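Local coordinates for Lin1944 protein (Listeria innocua, PDB 3D7L), which belongs to the short-chain dehydrogenase/reductase family and is probably an oxidoreductase, although its own reaction and substrate are not known, at residues Ser87-Gly92 with Met130-Val135; Thr111-Ile116 with Val155-Leu160; Lys5-Gly10 with Lys51-Val56. All coordinates share one frame; numbering follows the deposited sequence.

Contact 1: Ser87-Gly92 with Met130-Val135; sequences SSKLGG and MANGAV
The contact belongs to the helix pair 79-100 and 126-142 on one side of the Rossmann-fold sheet. L90 of the first helix lies against A131 and A134 of the second. The segment axes run almost parallel, 13° apart, and approach to 8.4 Å. The CB atoms of L90 and A131 are 4.1 Å apart, and L90 CD1 reaches A134 CB at 3.6 Å. M130, a selenomethionine here, crosses L90 at about a right angle and puts its CE 3.9 Å from L90 CD1. V135 CG2 rests near the backbone oxygens of K89 and L90. The same patch meets the second subunit: L90 and A134 each pack on their own counterparts there.

K89 leaves the apolar part. Its CG passes A131 CB at 3.7 Å, and the bend at chi4 (-69°) sets NZ beside N132. NZ donates to N132 OD1 at 2.8 Å, in the amide plane and on a lone pair. T114 O accepts from NZ too. The amide of N132 is thereby oriented: OD1 takes the lysine N-H, and ND2 faces G115 O in a weak bond. The chemistry implies an apolar, dimer-facing side and a polar end tied to the loop that follows strand 108-113.

Contact 2: Thr111-Ile116 with Val155-Leu160; sequences TLTTGI and VSPNVL
I116 and N158 lie side by side, their side chains pointing the same way. I116 CB sits 3.6 Å from P157 O and also near N158 CA. The branch CG2 lies next to N158 CA and OD1. CG1 is anti to the backbone N (chi1 -158°), and the chain stays extended to CD1. That tip meets the amide of N158: it is 3.6 Å from CG, with OD1 equally near and ND2 little farther. The amide has polar partners as well. OD1 accepts from V159 N, and ND2 donates to Y202 O.

The backbones join just before this pair. They are strands 108-113 and 151-157, neighbours in the parallel sheet and linked through helix 126-142 in a beta-alpha-beta crossover. T113 and V155 form a parallel bridge. V155 N donates to L112 O at 2.9 Å, and T114 N donates to V155 O at 2.8 Å with an N-H...O angle of 175°. On the face that carries T113 and V155, helix 179-191 packs through F186. T111 CG2 touches V155 CG2 at 3.8 Å.

From T114 on, the first chain is no longer strand but stays beside the second. At the backbone angles of G115 a CB would collide with the carbonyl oxygen of T114. G115 CA lies 3.5 Å from P157 O in a CA-H...O contact. The same oxygen accepts from I116 N at 2.9 Å, the donor standing above the carbonyl plane. S156 OG lies beside the backbone of G115, 3.0 Å from its C, and is hydrogen-bonded to Y202 OH.

Contact 3: Lys5-Gly10 with Lys51-Val56; sequences KILLIG and KMYEQV
L7 of strand 5-9 is the centre of this contact, and V56 and M52 of helix 46-56 are its main partners. L7 CG is anti to the backbone N (chi1 176°). The two methyls have different neighbours. CD1 meets V56 CG2 at 3.9 Å. CD2 goes to M52, where the two side chains reach toward each other tip to tip, with CD2 3.9 Å from CE. The same CD2 also touches Y53 CE1 at 3.8 Å.

M52 is a selenomethionine here. Its chain bends at chi3 (65°), which turns CE back over its own helix neighbour. CE lies 3.4 Å above the plane of the Y53 ring, over the ring centre. SE lies between L7 CD2, at 4.0 Å, and I9 CG1, at 4.2 Å. The Y53 ring is fixed at its far end, where OH is hydrogen-bonded to L96 O of helix 79-100.

V56 comes from the last turn of the helix. V39 of the edge strand 39-40 packs on both V56 and M52. The close contacts are all between apolar atoms; K5 only skirts the rim.

The strand and helix run roughly antiparallel, at 153°, with axes 11.5 Å apart. K5, L7 and I9, every second residue, point toward the helix. This is the helix-on-sheet packing of a Rossmann fold.

Contacts 2 and 3 use strands of one parallel sheet; contact 1 joins two helices packed beside it. Contact 3 comes first in the chain and closes before the others open. Contacts 1 and 2 interleave: the order is 87-92, 111-116, 130-135, 155-160. Their centres are 12 Å apart. They touch where K89 and N132 reach T114 and G115; helix 126-142 also connects the two strands. Contact 3 is about 20 Å from contact 1 and 21 Å from contact 2, centre to centre. Strand 59-64 lies between strands 5-9 and 108-113. L90 and A134 also pack on the second subunit, so contact 1 lies at the dimer interface, while contacts 2 and 3 touch no other chain of the assembly.

Contact 1: Ser87-Gly92 with Met130-Val135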
# COMPACT_ATOMS: atom_id res chain seq x y z
N SER D 87 11.02 1.32 -1.30
CA SER D 87 12.09 0.43 -0.81
C SER D 87 12.20 0.39 0.70
O SER D 87 12.77 -0.56 1.24
CB SER D 87 13.46 0.75 -1.46
OG SER D 87 14.01 1.92 -0.87
N SER D 88 11.66 1.39 1.39
CA SER D 88 11.90 1.55 2.84
C SER D 88 10.67 1.33 3.75
O SER D 88 10.45 0.21 4.20
CB SER D 88 12.58 2.90 3.12
OG SER D 88 12.98 2.97 4.48
N LYS D 89 9.88 2.37 4.01
CA LYS D 89 8.70 2.22 4.86
C LYS D 89 7.78 1.13 4.33
O LYS D 89 7.19 0.40 5.12
CB LYS D 89 7.94 3.55 5.01
CG LYS D 89 6.68 3.50 5.90
CD LYS D 89 7.03 3.42 7.37
CE LYS D 89 5.80 3.45 8.27
NZ LYS D 89 5.14 4.77 8.25
N LEU D 90 7.64 1.04 3.00
CA LEU D 90 6.77 0.04 2.38
C LEU D 90 7.46 -1.32 2.26
O LEU D 90 7.16 -2.25 3.01
CB LEU D 90 6.26 0.52 1.01
CG LEU D 90 5.09 -0.26 0.37
CD1 LEU D 90 4.37 0.63 -0.66
CD2 LEU D 90 5.50 -1.59 -0.25
N GLY D 91 8.41 -1.41 1.32
CA GLY D 91 9.02 -2.67 0.92
C GLY D 91 9.97 -3.19 1.97
O GLY D 91 10.11 -4.39 2.11
N GLY D 92 10.65 -2.28 2.68
CA GLY D 92 11.55 -2.63 3.75
C GLY D 92 10.84 -3.34 4.88
O GLY D 92 11.27 -4.42 5.29
N MSE D 130 0.42 6.05 0.98
CA MSE D 130 0.65 4.81 0.21
C MSE D 130 1.32 3.69 1.01
O MSE D 130 0.79 2.57 1.08
CB MSE D 130 1.52 5.13 -1.03
CG MSE D 130 1.78 3.95 -1.99
SE MSE D 130 3.33 4.29 -3.18
CE MSE D 130 4.74 4.36 -1.87
N ALA D 131 2.48 3.99 1.59
CA ALA D 131 3.25 3.03 2.38
C ALA D 131 2.38 2.51 3.52
O ALA D 131 2.32 1.30 3.74
CB ALA D 131 4.51 3.67 2.95
N ASN D 132 1.74 3.42 4.25
CA ASN D 132 0.89 3.01 5.39
C ASN D 132 -0.29 2.11 5.01
O ASN D 132 -0.57 1.11 5.68
CB ASN D 132 0.39 4.22 6.19
CG ASN D 132 1.52 5.00 6.82
OD1 ASN D 132 2.66 4.52 6.90
ND2 ASN D 132 1.23 6.24 7.21
N GLY D 133 -0.97 2.48 3.93
CA GLY D 133 -2.06 1.67 3.40
C GLY D 133 -1.58 0.30 2.96
O GLY D 133 -2.23 -0.72 3.23
N ALA D 134 -0.43 0.27 2.30
CA ALA D 134 0.14 -0.95 1.78
C ALA D 134 0.46 -1.92 2.93
O ALA D 134 0.14 -3.11 2.87
CB ALA D 134 1.39 -0.64 1.02
N VAL D 135 1.09 -1.39 3.96
CA VAL D 135 1.53 -2.21 5.10
C VAL D 135 0.32 -2.71 5.91
O VAL D 135 0.29 -3.88 6.37
CB VAL D 135 2.60 -1.44 5.95
CG1 VAL D 135 2.91 -2.16 7.28
CG2 VAL D 135 3.91 -1.30 5.12

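Contact 2: Thr111-Ile116 with Val155-Leu160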
# COMPACT_ATOMS: atom_id res chain seq x y z
N THR D 111 5.06 -7.10 14.49
CA THR D 111 4.33 -5.83 14.62
C THR D 111 4.97 -4.79 13.70
O THR D 111 6.18 -4.56 13.78
CB THR D 111 4.32 -5.30 16.04
OG1 THR D 111 3.93 -6.35 16.92
CG2 THR D 111 3.37 -4.13 16.19
N LEU D 112 4.17 -4.18 12.83
CA LEU D 112 4.69 -3.22 11.83
C LEU D 112 4.16 -1.82 12.08
O LEU D 112 3.10 -1.67 12.67
CB LEU D 112 4.33 -3.70 10.43
CG LEU D 112 5.25 -4.63 9.63
CD1 LEU D 112 6.23 -5.52 10.44
CD2 LEU D 112 4.44 -5.45 8.57
N THR D 113 4.85 -0.78 11.63
CA THR D 113 4.36 0.59 11.91
C THR D 113 3.74 1.22 10.67
O THR D 113 4.30 1.14 9.59
CB THR D 113 5.46 1.52 12.48
OG1 THR D 113 6.00 0.95 13.68
CG2 THR D 113 4.89 2.91 12.80
N THR D 114 2.56 1.83 10.83
CA THR D 114 1.92 2.56 9.73
C THR D 114 1.86 4.07 10.09
O THR D 114 2.90 4.69 10.33
CB THR D 114 0.53 1.95 9.39
OG1 THR D 114 -0.24 1.85 10.59
CG2 THR D 114 0.66 0.53 8.81
N GLY D 115 0.66 4.66 10.16
CA GLY D 115 0.53 6.07 10.50
C GLY D 115 -0.78 6.70 10.05
O GLY D 115 -1.38 6.28 9.04
N ILE D 116 -1.21 7.71 10.80
CA ILE D 116 -2.46 8.43 10.54
C ILE D 116 -2.53 9.05 9.13
O ILE D 116 -3.59 9.36 8.65
CB ILE D 116 -2.69 9.54 11.62
CG1 ILE D 116 -4.18 9.94 11.70
CG2 ILE D 116 -1.74 10.71 11.38
CD1 ILE D 116 -4.53 10.91 12.78
N VAL D 155 0.60 -1.06 14.05
CA VAL D 155 0.30 0.06 14.93
C VAL D 155 0.35 1.33 14.09
O VAL D 155 1.31 1.55 13.34
CB VAL D 155 1.25 0.10 16.14
CG1 VAL D 155 1.02 1.39 16.99
CG2 VAL D 155 1.07 -1.18 17.00
N SER D 156 -0.71 2.13 14.17
CA SER D 156 -0.83 3.36 13.36
C SER D 156 -0.89 4.58 14.27
O SER D 156 -1.92 4.88 14.88
CB SER D 156 -2.04 3.32 12.45
OG SER D 156 -2.06 4.48 11.62
N PRO D 157 0.24 5.28 14.41
CA PRO D 157 0.23 6.43 15.29
C PRO D 157 -0.16 7.73 14.61
O PRO D 157 0.05 7.92 13.40
CB PRO D 157 1.70 6.53 15.75
CG PRO D 157 2.47 5.49 14.92
CD PRO D 157 1.58 5.03 13.85
N ASN D 158 -0.70 8.63 15.42
CA ASN D 158 -0.83 10.04 15.08
C ASN D 158 0.55 10.66 15.23
O ASN D 158 1.51 10.01 15.70
CB ASN D 158 -1.82 10.69 16.04
CG ASN D 158 -2.43 11.96 15.52
OD1 ASN D 158 -1.88 12.61 14.62
ND2 ASN D 158 -3.60 12.33 16.07
N VAL D 159 0.68 11.93 14.84
CA VAL D 159 1.90 12.69 15.15
C VAL D 159 2.22 12.62 16.66
O VAL D 159 1.31 12.71 17.49
CB VAL D 159 1.82 14.18 14.63
CG1 VAL D 159 0.60 14.90 15.18
CG2 VAL D 159 3.10 14.96 14.98
N LEU D 160 3.50 12.43 17.00
CA LEU D 160 3.93 12.37 18.41
C LEU D 160 4.15 13.73 19.08
O LEU D 160 4.74 14.64 18.49
CB LEU D 160 5.21 11.54 18.57
CG LEU D 160 5.22 10.16 17.90
CD1 LEU D 160 6.55 9.50 18.18
CD2 LEU D 160 4.05 9.31 18.41

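Contact 3: Lys5-Gly10 with Lys51-Val56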
# COMPACT_ATOMS: atom_id res chain seq x y z
N LYS D 5 11.91 -13.14 23.96
CA LYS D 5 12.99 -12.48 23.24
C LYS D 5 12.38 -11.68 22.07
O LYS D 5 11.64 -12.23 21.27
CB LYS D 5 13.97 -13.52 22.72
CG LYS D 5 15.33 -12.98 22.37
CD LYS D 5 16.37 -14.11 22.29
CE LYS D 5 17.67 -13.62 21.64
NZ LYS D 5 18.76 -14.66 21.65
N ILE D 6 12.73 -10.40 21.97
CA ILE D 6 12.15 -9.50 20.97
C ILE D 6 13.23 -8.78 20.14
O ILE D 6 14.16 -8.17 20.70
CB ILE D 6 11.22 -8.44 21.63
CG1 ILE D 6 10.09 -9.12 22.41
CG2 ILE D 6 10.65 -7.49 20.58
CD1 ILE D 6 9.33 -8.18 23.32
N LEU D 7 13.10 -8.84 18.83
CA LEU D 7 13.95 -8.06 17.94
C LEU D 7 13.23 -6.76 17.62
O LEU D 7 12.14 -6.76 17.02
CB LEU D 7 14.29 -8.82 16.66
CG LEU D 7 15.12 -8.06 15.61
CD1 LEU D 7 16.53 -7.74 16.10
CD2 LEU D 7 15.16 -8.85 14.27
N LEU D 8 13.82 -5.65 18.04
CA LEU D 8 13.22 -4.35 17.84
C LEU D 8 14.03 -3.57 16.82
O LEU D 8 15.16 -3.14 17.11
CB LEU D 8 13.13 -3.59 19.18
CG LEU D 8 12.68 -2.12 19.18
CD1 LEU D 8 11.36 -1.88 18.44
CD2 LEU D 8 12.59 -1.60 20.61
N ILE D 9 13.46 -3.42 15.63
CA ILE D 9 14.12 -2.68 14.53
C ILE D 9 13.62 -1.25 14.58
O ILE D 9 12.42 -1.01 14.56
CB ILE D 9 13.84 -3.32 13.13
CG1 ILE D 9 14.35 -4.77 13.13
CG2 ILE D 9 14.58 -2.56 12.00
CD1 ILE D 9 13.35 -5.80 12.68
N GLY D 10 14.56 -0.30 14.67
CA GLY D 10 14.22 1.14 14.75
C GLY D 10 14.26 1.67 16.18
O GLY D 10 13.68 2.71 16.47
N LYS D 51 21.15 -11.35 6.46
CA LYS D 51 22.30 -11.42 7.37
C LYS D 51 21.88 -11.11 8.81
O LYS D 51 22.28 -11.81 9.75
CB LYS D 51 23.41 -10.46 6.95
CG LYS D 51 24.78 -11.11 6.78
CD LYS D 51 25.44 -11.50 8.11
CE LYS D 51 26.59 -12.48 7.86
NZ LYS D 51 27.85 -11.85 7.27
N MSE D 52 21.07 -10.06 8.99
CA MSE D 52 20.57 -9.71 10.31
C MSE D 52 19.90 -10.91 10.97
O MSE D 52 20.22 -11.25 12.10
CB MSE D 52 19.63 -8.50 10.27
CG MSE D 52 19.01 -8.19 11.65
SE MSE D 52 17.45 -7.08 11.57
CE MSE D 52 16.25 -8.25 10.62
N TYR D 53 19.00 -11.56 10.24
CA TYR D 53 18.26 -12.71 10.79
C TYR D 53 19.13 -13.95 11.10
O TYR D 53 18.83 -14.69 12.05
CB TYR D 53 17.08 -13.09 9.87
CG TYR D 53 15.86 -12.19 10.00
CD1 TYR D 53 15.32 -11.85 11.25
CD2 TYR D 53 15.23 -11.68 8.85
CE1 TYR D 53 14.19 -11.02 11.36
CE2 TYR D 53 14.11 -10.86 8.95
CZ TYR D 53 13.59 -10.54 10.20
OH TYR D 53 12.47 -9.72 10.26
N GLU D 54 20.19 -14.17 10.31
CA GLU D 54 21.19 -15.21 10.62
C GLU D 54 21.92 -14.87 11.92
O GLU D 54 22.09 -15.74 12.79
CB GLU D 54 22.26 -15.35 9.52
CG GLU D 54 21.77 -15.77 8.14
CD GLU D 54 22.87 -15.63 7.06
OE1 GLU D 54 22.56 -15.22 5.90
OE2 GLU D 54 24.05 -15.91 7.39
N GLN D 55 22.35 -13.62 12.05
CA GLN D 55 22.98 -13.15 13.27
C GLN D 55 22.06 -13.35 14.49
O GLN D 55 22.50 -13.90 15.49
CB GLN D 55 23.44 -11.68 13.14
CG GLN D 55 24.79 -11.51 12.40
CD GLN D 55 25.21 -10.03 12.14
OE1 GLN D 55 26.39 -9.69 12.23
NE2 GLN D 55 24.24 -9.18 11.79
N VAL D 56 20.80 -12.93 14.37
CA VAL D 56 19.86 -12.91 15.50
C VAL D 56 19.40 -14.29 16.00
O VAL D 56 19.17 -14.45 17.19
CB VAL D 56 18.61 -12.04 15.18
CG1 VAL D 56 17.58 -12.17 16.27
CG2 VAL D 56 19.00 -10.59 15.02